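Local coordinates for putative hydrolase (Acinetobacter sp. NBRC 100985, PDB 4XUK), which probably hydrolyses organophosphate triesters and lactones at a two-zinc centre, as a member of the metallo-beta-lactamase superfamily, at residues Thr23-Pro28 with Ala48-Gly53; Val63-Ser68 with Asp185-Lys190; Lys178-Gly183 with Phe202-Lys207. The protein carries 2 engineered substitutions. All blocks are in the same frame, centred on the assembly; numbering follows the deposited sequence.

Interaction 1 (Thr23-Pro28 with Ala48-Gly53)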
ATOM      1  N   THR A  23       4.686 -10.579   9.471  1.00 19.41           N
ATOM      2  CA  THR A  23       3.923  -9.547  10.157  1.00 19.57           C
ATOM      3  C   THR A  23       3.783  -9.892  11.636  1.00 22.15           C
ATOM      4  O   THR A  23       3.354 -10.998  11.980  1.00 21.46           O
ATOM      5  CB  THR A  23       2.524  -9.421   9.546  1.00 23.02           C
ATOM      6  OG1 THR A  23       2.635  -9.219   8.132  1.00 22.41           O
ATOM      7  CG2 THR A  23       1.790  -8.248  10.152  1.00 21.71           C
ATOM      8  N   ASN A  24       4.137  -8.971  12.503  1.00 22.67           N
ATOM      9  CA  ASN A  24       3.851  -9.136  13.905  1.00 25.07           C
ATOM     10  C   ASN A  24       2.639  -8.387  14.394  1.00 25.94           C
ATOM     11  O   ASN A  24       2.233  -7.455  13.791  1.00 21.55           O
ATOM     12  CB  ASN A  24       5.004  -8.744  14.771  1.00 27.48           C
ATOM     13  CG  ASN A  24       6.165  -9.674  14.648  1.00 33.93           C
ATOM     14  OD1 ASN A  24       6.067 -10.795  14.260  1.00 38.10           O
ATOM     15  ND2 ASN A  24       7.277  -9.169  14.973  1.00 39.47           N
ATOM     16  N   PHE A  25       2.121  -8.797  15.543  1.00 25.12           N
ATOM     17  CA  PHE A  25       1.043  -8.054  16.193  1.00 23.35           C
ATOM     18  C   PHE A  25       1.437  -7.768  17.638  1.00 25.73           C
ATOM     19  O   PHE A  25       1.216  -8.591  18.525  1.00 27.41           O
ATOM     20  CB  PHE A  25      -0.274  -8.834  16.118  1.00 25.32           C
ATOM     21  CG  PHE A  25      -0.783  -9.015  14.715  1.00 28.35           C
ATOM     22  CD1 PHE A  25      -0.346 -10.077  13.939  1.00 22.62           C
ATOM     23  CD2 PHE A  25      -1.688  -8.116  14.171  1.00 27.33           C
ATOM     24  CE1 PHE A  25      -0.798 -10.236  12.643  1.00 27.03           C
ATOM     25  CE2 PHE A  25      -2.151  -8.275  12.875  1.00 28.07           C
ATOM     26  CZ  PHE A  25      -1.698  -9.341  12.110  1.00 25.42           C
ATOM     27  N   MET A  26       2.043  -6.609  17.869  1.00 24.27           N
ATOM     28  CA  MET A  26       2.624  -6.319  19.176  1.00 25.23           C
ATOM     29  C   MET A  26       1.651  -5.649  20.144  1.00 24.53           C
ATOM     30  O   MET A  26       0.647  -5.062  19.736  1.00 21.13           O
ATOM     31  CB  MET A  26       3.910  -5.498  19.028  1.00 28.22           C
ATOM     32  CG  MET A  26       3.741  -4.151  18.371  1.00 27.41           C
ATOM     33  SD  MET A  26       5.330  -3.315  18.060  1.00 31.34           S
ATOM     34  CE  MET A  26       4.725  -1.863  17.186  1.00 27.55           C
ATOM     35  N   SER A  27       1.933  -5.764  21.435  1.00 22.16           N
ATOM     36  CA  SER A  27       1.086  -5.140  22.445  1.00 23.46           C
ATOM     37  C   SER A  27       1.135  -3.621  22.330  1.00 20.52           C
ATOM     38  O   SER A  27       2.203  -3.055  22.174  1.00 21.26           O
ATOM     39  CB  SER A  27       1.557  -5.547  23.845  1.00 24.13           C
ATOM     40  OG  SER A  27       0.755  -4.921  24.829  1.00 23.42           O
ATOM     41  N   PRO A  28      -0.024  -2.946  22.434  1.00 21.45           N
ATOM     42  CA  PRO A  28       0.009  -1.478  22.519  1.00 19.56           C
ATOM     43  C   PRO A  28       0.783  -1.001  23.749  1.00 21.71           C
ATOM     44  O   PRO A  28       1.239   0.148  23.778  1.00 20.21           O
ATOM     45  CB  PRO A  28      -1.475  -1.096  22.655  1.00 21.61           C
ATOM     46  CG  PRO A  28      -2.152  -2.337  23.182  1.00 25.14           C
ATOM     47  CD  PRO A  28      -1.393  -3.481  22.542  1.00 23.56           C
ATOM     48  N   ALA A  48      -6.562   0.652  13.172  1.00 21.76           N
ATOM     49  CA  ALA A  48      -5.483  -0.268  13.497  1.00 25.57           C
ATOM     50  C   ALA A  48      -5.599  -0.720  14.943  1.00 25.32           C
ATOM     51  O   ALA A  48      -4.607  -1.173  15.533  1.00 19.64           O
ATOM     52  CB  ALA A  48      -4.129   0.427  13.278  1.00 21.13           C
ATOM     53  N   ASP A  49      -6.778  -0.568  15.511  1.00 20.55           N
ATOM     54  CA  ASP A  49      -7.037  -0.864  16.912  1.00 27.89           C
ATOM     55  C   ASP A  49      -7.560  -2.283  17.141  1.00 35.99           C
ATOM     56  O   ASP A  49      -8.463  -2.485  17.887  1.00 38.15           O
ATOM     57  CB  ASP A  49      -8.009   0.150  17.519  1.00 24.18           C
ATOM     58  CG  ASP A  49      -7.853   0.302  19.049  1.00 35.60           C
ATOM     59  OD1 ASP A  49      -6.775   0.074  19.605  1.00 34.34           O
ATOM     60  OD2 ASP A  49      -8.845   0.639  19.695  1.00 31.45           O
ATOM     61  N   GLN A  50      -6.947  -3.265  16.503  1.00 34.35           N
ATOM     62  CA  GLN A  50      -7.415  -4.639  16.567  1.00 37.28           C
ATOM     63  C   GLN A  50      -6.955  -5.354  17.852  1.00 42.47           C
ATOM     64  O   GLN A  50      -5.856  -5.213  18.279  1.00 35.03           O
ATOM     65  CB  GLN A  50      -7.092  -5.446  15.304  1.00 34.01           C
ATOM     66  CG  GLN A  50      -6.212  -4.771  14.255  1.00 39.71           C
ATOM     67  CD  GLN A  50      -5.276  -5.730  13.496  1.00 38.73           C
ATOM     68  OE1 GLN A  50      -4.110  -5.493  13.398  1.00 36.33           O
ATOM     69  NE2 GLN A  50      -5.824  -6.801  12.941  1.00 39.56           N
ATOM     70  N   GLU A  51      -7.838  -6.089  18.491  1.00 43.60           N
ATOM     71  CA  GLU A  51      -7.489  -6.742  19.741  1.00 43.44           C
ATOM     72  C   GLU A  51      -6.306  -7.677  19.583  1.00 39.31           C
ATOM     73  O   GLU A  51      -5.599  -7.877  20.498  1.00 44.63           O
ATOM     74  CB  GLU A  51      -8.695  -7.485  20.304  1.00 43.44           C
ATOM     75  CG  GLU A  51      -8.589  -7.918  21.755  1.00 49.13           C
ATOM     76  CD  GLU A  51      -7.665  -7.063  22.615  1.00 57.02           C
ATOM     77  OE1 GLU A  51      -8.003  -5.911  22.947  1.00 55.47           O
ATOM     78  OE2 GLU A  51      -6.590  -7.571  22.978  1.00 57.60           O
ATOM     79  N   LYS A  52      -6.086  -8.211  18.401  1.00 37.23           N
ATOM     80  CA  LYS A  52      -4.938  -9.074  18.124  1.00 37.98           C
ATOM     81  C   LYS A  52      -3.611  -8.379  18.449  1.00 31.07           C
ATOM     82  O   LYS A  52      -2.645  -9.022  18.870  1.00 34.47           O
ATOM     83  CB  LYS A  52      -4.955  -9.506  16.657  1.00 37.50           C
ATOM     84  CG  LYS A  52      -4.109 -10.739  16.347  1.00 37.92           C
ATOM     85  CD  LYS A  52      -4.152 -11.066  14.853  1.00 42.28           C
ATOM     86  CE  LYS A  52      -3.570 -12.442  14.564  1.00 41.50           C
ATOM     87  NZ  LYS A  52      -3.459 -12.703  13.104  1.00 46.58           N
ATOM     88  N   GLY A  53      -3.564  -7.064  18.255  1.00 33.11           N
ATOM     89  CA  GLY A  53      -2.361  -6.299  18.544  1.00 27.66           C
ATOM     90  C   GLY A  53      -2.081  -5.258  17.474  1.00 26.24           C
ATOM     91  O   GLY A  53      -2.864  -5.090  16.538  1.00 22.35           O
TER
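At the end of strand 14-26, the ring of Phe25 packs against Gln50, Lys52 and Gly53, part of the loop that leads from helix 36-45 into strand 54-64. The loop folds back on itself through a tight turn, Gly53 N donating to Gln50 O. With Lys52 CG anti to the backbone N (chi1 -161°) and the chain extended beyond it, the side chain crosses one ring face obliquely. Lys52 CD sits over the ring centre, 3.8 Å from the Phe25 centroid, as a CH-pi contact. The ammonium group continues past the centre: Lys52 NZ is 4.2 Å from the Phe25 centroid and 32° off the ring normal, an off-centre cation-pi pair that should draw on the electron-rich face. Gln50 comes to the rim instead, OE1 lying in the ring plane 3.4 Å from Phe25 CE2, with its amide turned 64° from the ring. In the metallo-beta-lactamase fold strands 14-26 and 54-64 are antiparallel neighbours of one sheet, and main-chain bonds of Asn24 with Thr56 and Met26 with Val54 continue the pairing beside the loop. Gly53, at a positive phi, brings its CA within 3.5 Å of Met26 O; a CB would be directed into the carbonyls of Phe25 and Met26. The Lys52 carbonyl oxygen also touches Phe25 CB at 3.6 Å. The Met26 side chain leaves the strand away from the loop and packs on Phe31, Ile234 and Tyr236, about 9 Å from a bound zinc. The second subunit adds to the contact: its Lys290 packs on both Phe25 and Gln50, and Asp291 of that subunit is hydrogen-bonded to Thr23 OG1.

Interaction 2 (Val63-Ser68 with Asp185-Lys190)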
ATOM      1  N   VAL A  63      18.747  -3.788  -3.326  1.00 17.13           N
ATOM      2  CA  VAL A  63      19.072  -2.622  -4.141  1.00 19.11           C
ATOM      3  C   VAL A  63      19.972  -3.043  -5.301  1.00 20.30           C
ATOM      4  O   VAL A  63      21.132  -3.438  -5.104  1.00 19.82           O
ATOM      5  CB  VAL A  63      19.785  -1.540  -3.313  1.00 18.45           C
ATOM      6  CG1 VAL A  63      19.960  -0.261  -4.129  1.00 18.43           C
ATOM      7  CG2 VAL A  63      19.002  -1.248  -2.025  1.00 17.65           C
ATOM      8  N   ASN A  64      19.430  -2.958  -6.505  1.00 20.27           N
ATOM      9  CA  ASN A  64      20.180  -3.253  -7.719  1.00 22.75           C
ATOM     10  C   ASN A  64      20.761  -1.944  -8.260  1.00 23.77           C
ATOM     11  O   ASN A  64      20.034  -1.121  -8.828  1.00 21.93           O
ATOM     12  CB  ASN A  64      19.241  -3.906  -8.739  1.00 22.26           C
ATOM     13  CG  ASN A  64      19.929  -4.261 -10.050  1.00 22.85           C
ATOM     14  OD1 ASN A  64      21.035  -3.803 -10.339  1.00 25.56           O
ATOM     15  ND2 ASN A  64      19.257  -5.074 -10.859  1.00 23.02           N
ATOM     16  N   ILE A  65      22.062  -1.739  -8.076  1.00 21.29           N
ATOM     17  CA  ILE A  65      22.686  -0.513  -8.569  1.00 30.15           C
ATOM     18  C   ILE A  65      23.400  -0.722  -9.909  1.00 29.03           C
ATOM     19  O   ILE A  65      24.192   0.120 -10.329  1.00 32.15           O
ATOM     20  CB  ILE A  65      23.663   0.107  -7.547  1.00 26.30           C
ATOM     21  CG1 ILE A  65      24.835  -0.837  -7.280  1.00 29.62           C
ATOM     22  CG2 ILE A  65      22.941   0.445  -6.241  1.00 26.37           C
ATOM     23  CD1 ILE A  65      25.937  -0.197  -6.456  1.00 31.80           C
ATOM     24  N   GLY A  66      23.096  -1.829 -10.582  1.00 32.41           N
ATOM     25  CA  GLY A  66      23.655  -2.098 -11.900  1.00 33.76           C
ATOM     26  C   GLY A  66      24.684  -3.211 -11.883  1.00 28.46           C
ATOM     27  O   GLY A  66      24.421  -4.315 -12.342  1.00 41.28           O
ATOM     28  N   LYS A  67      25.863  -2.924 -11.356  1.00 30.33           N
ATOM     29  CA  LYS A  67      26.912  -3.933 -11.289  1.00 36.25           C
ATOM     30  C   LYS A  67      26.827  -4.745 -10.000  1.00 36.94           C
ATOM     31  O   LYS A  67      27.378  -5.844  -9.910  1.00 34.67           O
ATOM     32  CB  LYS A  67      28.280  -3.270 -11.415  1.00 40.93           C
ATOM     33  CG  LYS A  67      28.309  -1.838 -10.910  1.00 42.44           C
ATOM     34  CD  LYS A  67      28.262  -1.773  -9.395  1.00 36.52           C
ATOM     35  CE  LYS A  67      29.639  -1.539  -8.821  1.00 41.40           C
ATOM     36  NZ  LYS A  67      30.079  -0.127  -9.018  1.00 42.41           N
ATOM     37  N   SER A  68      26.128  -4.199  -9.006  1.00 27.82           N
ATOM     38  CA  SER A  68      25.994  -4.858  -7.719  1.00 28.67           C
ATOM     39  C   SER A  68      24.546  -4.952  -7.259  1.00 26.50           C
ATOM     40  O   SER A  68      23.685  -4.154  -7.655  1.00 23.38           O
ATOM     41  CB  SER A  68      26.834  -4.146  -6.651  1.00 32.76           C
ATOM     42  OG  SER A  68      28.216  -4.214  -6.962  1.00 39.01           O
ATOM     43  N   ASP A 185      32.080   4.886   3.234  1.00 32.48           N
ATOM     44  CA  ASP A 185      31.099   4.669   2.180  1.00 32.98           C
ATOM     45  C   ASP A 185      31.235   3.215   1.757  1.00 28.72           C
ATOM     46  O   ASP A 185      32.351   2.727   1.582  1.00 28.67           O
ATOM     47  CB  ASP A 185      31.388   5.570   0.981  1.00 31.66           C
ATOM     48  CG  ASP A 185      30.702   6.927   1.070  1.00 38.65           C
ATOM     49  OD1 ASP A 185      30.298   7.353   2.176  1.00 38.72           O
ATOM     50  OD2 ASP A 185      30.580   7.582   0.011  1.00 42.25           O
ATOM     51  N   ILE A 186      30.112   2.521   1.604  1.00 26.72           N
ATOM     52  CA  ILE A 186      30.134   1.132   1.156  1.00 24.20           C
ATOM     53  C   ILE A 186      29.224   0.965  -0.044  1.00 24.46           C
ATOM     54  O   ILE A 186      28.015   1.173   0.072  1.00 25.46           O
ATOM     55  CB  ILE A 186      29.643   0.187   2.261  1.00 26.70           C
ATOM     56  CG1 ILE A 186      30.425   0.435   3.549  1.00 25.70           C
ATOM     57  CG2 ILE A 186      29.738  -1.272   1.798  1.00 22.14           C
ATOM     58  CD1 ILE A 186      29.720  -0.022   4.795  1.00 25.89           C
ATOM     59  N   GLN A 187      29.809   0.591  -1.186  1.00 23.02           N
ATOM     60  CA  GLN A 187      29.062   0.369  -2.428  1.00 24.26           C
ATOM     61  C   GLN A 187      28.270   1.600  -2.842  1.00 28.00           C
ATOM     62  O   GLN A 187      27.183   1.486  -3.421  1.00 28.09           O
ATOM     63  CB  GLN A 187      28.110  -0.824  -2.287  1.00 27.43           C
ATOM     64  CG  GLN A 187      28.801  -2.179  -2.173  1.00 26.09           C
ATOM     65  CD  GLN A 187      29.144  -2.775  -3.531  1.00 30.92           C
ATOM     66  OE1 GLN A 187      29.424  -2.051  -4.491  1.00 27.08           O
ATOM     67  NE2 GLN A 187      29.133  -4.101  -3.613  1.00 26.89           N
ATOM     68  N   GLY A 188      28.807   2.774  -2.527  1.00 28.37           N
ATOM     69  CA  GLY A 188      28.147   4.021  -2.866  1.00 25.62           C
ATOM     70  C   GLY A 188      27.110   4.446  -1.846  1.00 30.87           C
ATOM     71  O   GLY A 188      26.494   5.504  -1.995  1.00 26.85           O
ATOM     72  N   PHE A 189      26.906   3.626  -0.817  1.00 24.79           N
ATOM     73  CA  PHE A 189      26.002   3.991   0.267  1.00 24.77           C
ATOM     74  C   PHE A 189      26.747   4.785   1.325  1.00 26.13           C
ATOM     75  O   PHE A 189      27.892   4.466   1.659  1.00 25.88           O
ATOM     76  CB  PHE A 189      25.372   2.748   0.916  1.00 23.36           C
ATOM     77  CG  PHE A 189      24.375   2.038   0.036  1.00 24.16           C
ATOM     78  CD1 PHE A 189      24.801   1.224  -1.013  1.00 22.70           C
ATOM     79  CD2 PHE A 189      23.015   2.183   0.260  1.00 21.24           C
ATOM     80  CE1 PHE A 189      23.880   0.562  -1.823  1.00 24.51           C
ATOM     81  CE2 PHE A 189      22.095   1.530  -0.536  1.00 20.75           C
ATOM     82  CZ  PHE A 189      22.524   0.719  -1.585  1.00 23.57           C
ATOM     83  N   LYS A 190      26.109   5.806   1.855  1.00 20.71           N
ATOM     84  CA  LYS A 190      26.639   6.541   2.968  1.00 23.87           C
ATOM     85  C   LYS A 190      26.079   6.065   4.315  1.00 26.72           C
ATOM     86  O   LYS A 190      24.917   5.888   4.480  1.00 21.48           O
ATOM     87  CB  LYS A 190      26.419   8.001   2.784  1.00 24.85           C
ATOM     88  CG  LYS A 190      26.903   8.769   3.943  1.00 31.88           C
ATOM     89  CD  LYS A 190      26.770  10.238   3.730  1.00 41.29           C
ATOM     90  CE  LYS A 190      27.048  10.989   5.001  1.00 40.54           C
ATOM     91  NZ  LYS A 190      27.291  12.357   4.533  1.00 43.97           N
TER
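Val63 and Phe189 meet tip to tip between the two facing sheets of the metallo-beta-lactamase sandwich, Val63 from strand 54-64 and Phe189 from strand 189-193. Val63 CG1 lies 3.7 Å from Phe189 CZ and approaches the ring at its edge, near its plane, while Ile72, Leu206 and Phe215 fill in around the pair. Asn64 shapes the turn that follows: its OD1 accepts from Gly66 N at 2.9 Å, an Asx turn, and its ND2 is bonded to Tyr96 OH. Ile65 places CG1 between the backbone N and the carbonyl carbon (chi1 64°), and the chain ends with CD1 3.7 Å from Gln187 O. That oxygen belongs to the type I' turn from Ile186 to Phe189, which joins strands 185-186 and 189-193 and presents the Gln187 side chain to the loop. Gly66 carries the chain round at a positive phi, and Ile65 N donates to Ser68 O. Lys67 CE passes loosely by Gln187 OE1, at 4.4 Å. Finally Ser68 turns toward that amide, whose NE2 has its stronger partner in Thr103 OG1; Ser68 OG gives a weak, long hydrogen bond of 3.5 Å to Gln187 OE1.

Interaction 3 (Lys178-Gly183 with Phe202-Lys207); sequences KTYKLG and FSYELK
Strand 177-180, with the loop after it, and strand 202-208 belong to different sheets, and their backbones stay well apart: the closest CA pair, Leu182 and Phe202, is 9.2 Å apart. Side chains therefore bridge the gap. Tyr180 carries CG between the backbone N and the carbonyl carbon (chi1 61°), and its ring meets Phe202 in an edge-to-face, T-shaped pair with centroids 5.2 Å apart and planes at 83°. The edge is that of Tyr180: its CE1 stands 3.7 Å from Phe202 CD2, over the face but offset toward the rim. The two side chains slide past each other in opposite directions, which carries Tyr180 OH to 3.1 Å from Phe202 CB. Beyond it, Tyr204 reaches in tip to tip, and its OH comes within 2.7 Å of Tyr180 OH. Leu182 crosses Phe202 at about a right angle, CD1 lying 4.2 Å from Phe202 CE2. The three aromatic side chains, all buried, span the interior of the sandwich close to the metal-site segment: Phe202 shares a main-chain bond with Thr107, just before the zinc ligand His108. Tyr204 OH is hydrogen-bonded to Leu106 O, so two phenol oxygens in the interior lie close together with a carbonyl partner for one of them, while the weakly positive C-H edge of Tyr180 is set against the pi face of Phe202.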
ATOM      1  N   LYS A 178      32.173  -7.921   8.107  1.00 20.70           N
ATOM      2  CA  LYS A 178      33.011  -6.738   8.200  1.00 21.17           C
ATOM      3  C   LYS A 178      32.332  -5.704   9.085  1.00 23.04           C
ATOM      4  O   LYS A 178      31.101  -5.675   9.185  1.00 18.39           O
ATOM      5  CB  LYS A 178      33.220  -6.141   6.808  1.00 19.13           C
ATOM      6  CG  LYS A 178      33.733  -7.116   5.760  1.00 18.20           C
ATOM      7  CD  LYS A 178      35.131  -7.603   6.106  1.00 21.75           C
ATOM      8  CE  LYS A 178      35.760  -8.364   4.947  1.00 20.68           C
ATOM      9  NZ  LYS A 178      37.183  -8.698   5.250  1.00 21.37           N
ATOM     10  N   THR A 179      33.128  -4.857   9.729  1.00 19.83           N
ATOM     11  CA  THR A 179      32.572  -3.695  10.419  1.00 22.07           C
ATOM     12  C   THR A 179      33.096  -2.404   9.794  1.00 25.14           C
ATOM     13  O   THR A 179      34.113  -2.418   9.093  1.00 26.36           O
ATOM     14  CB  THR A 179      32.833  -3.727  11.941  1.00 24.78           C
ATOM     15  OG1 THR A 179      34.230  -3.581  12.207  1.00 23.30           O
ATOM     16  CG2 THR A 179      32.344  -5.046  12.531  1.00 25.59           C
ATOM     17  N   TYR A 180      32.386  -1.300  10.026  1.00 23.72           N
ATOM     18  CA  TYR A 180      32.774  -0.006   9.464  1.00 25.59           C
ATOM     19  C   TYR A 180      32.686   1.092  10.515  1.00 26.41           C
ATOM     20  O   TYR A 180      32.101   0.901  11.590  1.00 23.84           O
ATOM     21  CB  TYR A 180      31.896   0.372   8.259  1.00 23.96           C
ATOM     22  CG  TYR A 180      30.426   0.502   8.602  1.00 22.02           C
ATOM     23  CD1 TYR A 180      29.935   1.642   9.236  1.00 23.96           C
ATOM     24  CD2 TYR A 180      29.532  -0.517   8.303  1.00 22.45           C
ATOM     25  CE1 TYR A 180      28.607   1.758   9.564  1.00 18.38           C
ATOM     26  CE2 TYR A 180      28.185  -0.406   8.623  1.00 19.13           C
ATOM     27  CZ  TYR A 180      27.736   0.735   9.252  1.00 22.70           C
ATOM     28  OH  TYR A 180      26.404   0.862   9.586  1.00 17.99           O
ATOM     29  N   LYS A 181      33.191   2.253  10.177  1.00 28.11           N
ATOM     30  CA  LYS A 181      33.085   3.412  11.024  1.00 33.70           C
ATOM     31  C   LYS A 181      32.399   4.556  10.304  1.00 30.48           C
ATOM     32  O   LYS A 181      32.364   4.582   9.121  1.00 31.75           O
ATOM     33  CB  LYS A 181      34.477   3.829  11.462  1.00 31.61           C
ATOM     34  CG  LYS A 181      34.974   3.059  12.638  1.00 40.65           C
ATOM     35  CD  LYS A 181      34.017   3.174  13.841  1.00 50.06           C
ATOM     36  CE  LYS A 181      33.446   4.589  14.014  1.00 48.44           C
ATOM     37  NZ  LYS A 181      31.974   4.631  13.975  1.00 40.52           N
ATOM     38  N   LEU A 182      31.905   5.519  11.035  1.00 35.55           N
ATOM     39  CA  LEU A 182      31.367   6.733  10.477  1.00 38.73           C
ATOM     40  C   LEU A 182      32.261   7.289   9.370  1.00 35.53           C
ATOM     41  O   LEU A 182      33.437   7.185   9.527  1.00 33.20           O
ATOM     42  CB  LEU A 182      31.334   7.685  11.634  1.00 43.57           C
ATOM     43  CG  LEU A 182      30.411   8.858  11.602  1.00 42.84           C
ATOM     44  CD1 LEU A 182      29.206   8.651  10.689  1.00 35.68           C
ATOM     45  CD2 LEU A 182      30.050   9.143  13.026  1.00 45.44           C
ATOM     46  N   GLY A 183      31.733   7.870   8.280  1.00 35.17           N
ATOM     47  CA  GLY A 183      32.586   8.399   7.230  1.00 36.79           C
ATOM     48  C   GLY A 183      32.840   7.373   6.145  1.00 38.65           C
ATOM     49  O   GLY A 183      33.198   7.727   5.016  1.00 39.42           O
ATOM     50  N   PHE A 202      22.675   2.108  12.690  1.00 15.32           N
ATOM     51  CA  PHE A 202      22.974   3.029  11.603  1.00 18.14           C
ATOM     52  C   PHE A 202      21.908   2.939  10.523  1.00 18.69           C
ATOM     53  O   PHE A 202      21.286   1.882  10.321  1.00 18.96           O
ATOM     54  CB  PHE A 202      24.313   2.678  10.943  1.00 18.62           C
ATOM     55  CG  PHE A 202      25.509   3.399  11.523  1.00 19.64           C
ATOM     56  CD1 PHE A 202      25.931   3.146  12.821  1.00 17.90           C
ATOM     57  CD2 PHE A 202      26.235   4.294  10.749  1.00 22.50           C
ATOM     58  CE1 PHE A 202      27.053   3.795  13.350  1.00 23.92           C
ATOM     59  CE2 PHE A 202      27.352   4.943  11.268  1.00 22.64           C
ATOM     60  CZ  PHE A 202      27.755   4.696  12.572  1.00 20.16           C
ATOM     61  N   SER A 203      21.714   4.038   9.807  1.00 18.07           N
ATOM     62  CA  SER A 203      20.877   4.022   8.618  1.00 17.07           C
ATOM     63  C   SER A 203      21.796   4.184   7.413  1.00 18.57           C
ATOM     64  O   SER A 203      22.963   4.537   7.576  1.00 20.84           O
ATOM     65  CB  SER A 203      19.829   5.139   8.674  1.00 17.37           C
ATOM     66  OG  SER A 203      19.072   5.059   9.870  1.00 20.51           O
ATOM     67  N   TYR A 204      21.275   3.923   6.212  1.00 19.06           N
ATOM     68  CA  TYR A 204      22.084   3.976   5.005  1.00 17.71           C
ATOM     69  C   TYR A 204      21.414   4.850   3.953  1.00 21.29           C
ATOM     70  O   TYR A 204      20.233   4.663   3.640  1.00 19.18           O
ATOM     71  CB  TYR A 204      22.301   2.560   4.457  1.00 18.56           C
ATOM     72  CG  TYR A 204      22.985   1.641   5.438  1.00 17.75           C
ATOM     73  CD1 TYR A 204      24.352   1.751   5.678  1.00 17.19           C
ATOM     74  CD2 TYR A 204      22.268   0.672   6.135  1.00 18.13           C
ATOM     75  CE1 TYR A 204      24.988   0.919   6.577  1.00 19.66           C
ATOM     76  CE2 TYR A 204      22.901  -0.173   7.041  1.00 16.97           C
ATOM     77  CZ  TYR A 204      24.256  -0.036   7.260  1.00 17.09           C
ATOM     78  OH  TYR A 204      24.903  -0.868   8.159  1.00 17.91           O
ATOM     79  N   GLU A 205      22.163   5.812   3.414  1.00 21.63           N
ATOM     80  CA  GLU A 205      21.624   6.705   2.388  1.00 22.79           C
ATOM     81  C   GLU A 205      22.221   6.420   1.007  1.00 23.11           C
ATOM     82  O   GLU A 205      23.449   6.330   0.846  1.00 20.86           O
ATOM     83  CB  GLU A 205      21.843   8.170   2.770  1.00 22.53           C
ATOM     84  CG  GLU A 205      21.181   9.150   1.799  1.00 29.23           C
ATOM     85  CD  GLU A 205      21.308  10.589   2.252  1.00 37.64           C
ATOM     86  OE1 GLU A 205      22.060  10.845   3.216  1.00 40.69           O
ATOM     87  OE2 GLU A 205      20.654  11.457   1.641  1.00 40.92           O
ATOM     88  N   LEU A 206      21.333   6.268   0.030  1.00 23.50           N
ATOM     89  CA  LEU A 206      21.690   6.041  -1.366  1.00 23.82           C
ATOM     90  C   LEU A 206      21.272   7.275  -2.145  1.00 23.81           C
ATOM     91  O   LEU A 206      20.083   7.570  -2.247  1.00 22.83           O
ATOM     92  CB  LEU A 206      20.915   4.840  -1.924  1.00 24.78           C
ATOM     93  CG  LEU A 206      21.471   3.946  -3.051  1.00 29.72           C
ATOM     94  CD1 LEU A 206      20.422   3.644  -4.114  1.00 27.64           C
ATOM     95  CD2 LEU A 206      22.740   4.486  -3.678  1.00 27.47           C
ATOM     96  N   LYS A 207      22.234   8.007  -2.687  1.00 25.33           N
ATOM     97  CA  LYS A 207      21.890   9.133  -3.557  1.00 26.48           C
ATOM     98  C   LYS A 207      21.961   8.727  -5.024  1.00 28.78           C
ATOM     99  O   LYS A 207      23.002   8.291  -5.517  1.00 25.93           O
ATOM    100  CB  LYS A 207      22.779  10.348  -3.269  1.00 30.99           C
ATOM    101  CG  LYS A 207      22.714  10.803  -1.813  1.00 36.71           C
ATOM    102  CD  LYS A 207      23.502  12.087  -1.566  1.00 44.28           C
ATOM    103  CE  LYS A 207      23.839  12.258  -0.083  1.00 40.66           C
ATOM    104  NZ  LYS A 207      24.943  11.347   0.359  1.00 41.07           N
TER

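Overall arrangement
Interactions 2 and 3 are neighbours, their centres 11 Å apart, and both join the two facing sheets of the sandwich. They touch directly: Lys190 N lies 2.9 Å from Glu205 O, probably hydrogen-bonded between adjacent strands, and Leu206 packs on both Phe189 and Val63. Interaction 3 is the buried one, built on aromatic rings and clustered hydroxyls; interaction 2 combines an apolar pair with a weak polar contact between turns, and is only partly buried. Interaction 1 stands across the chain's centre, 36 Å and 32 Å between centres from the other two. It reaches the sheet that holds strands 14-26, 54-64 and 177-180, but joins a strand to a loop near the dimer partner, through a lysine laid over a ring.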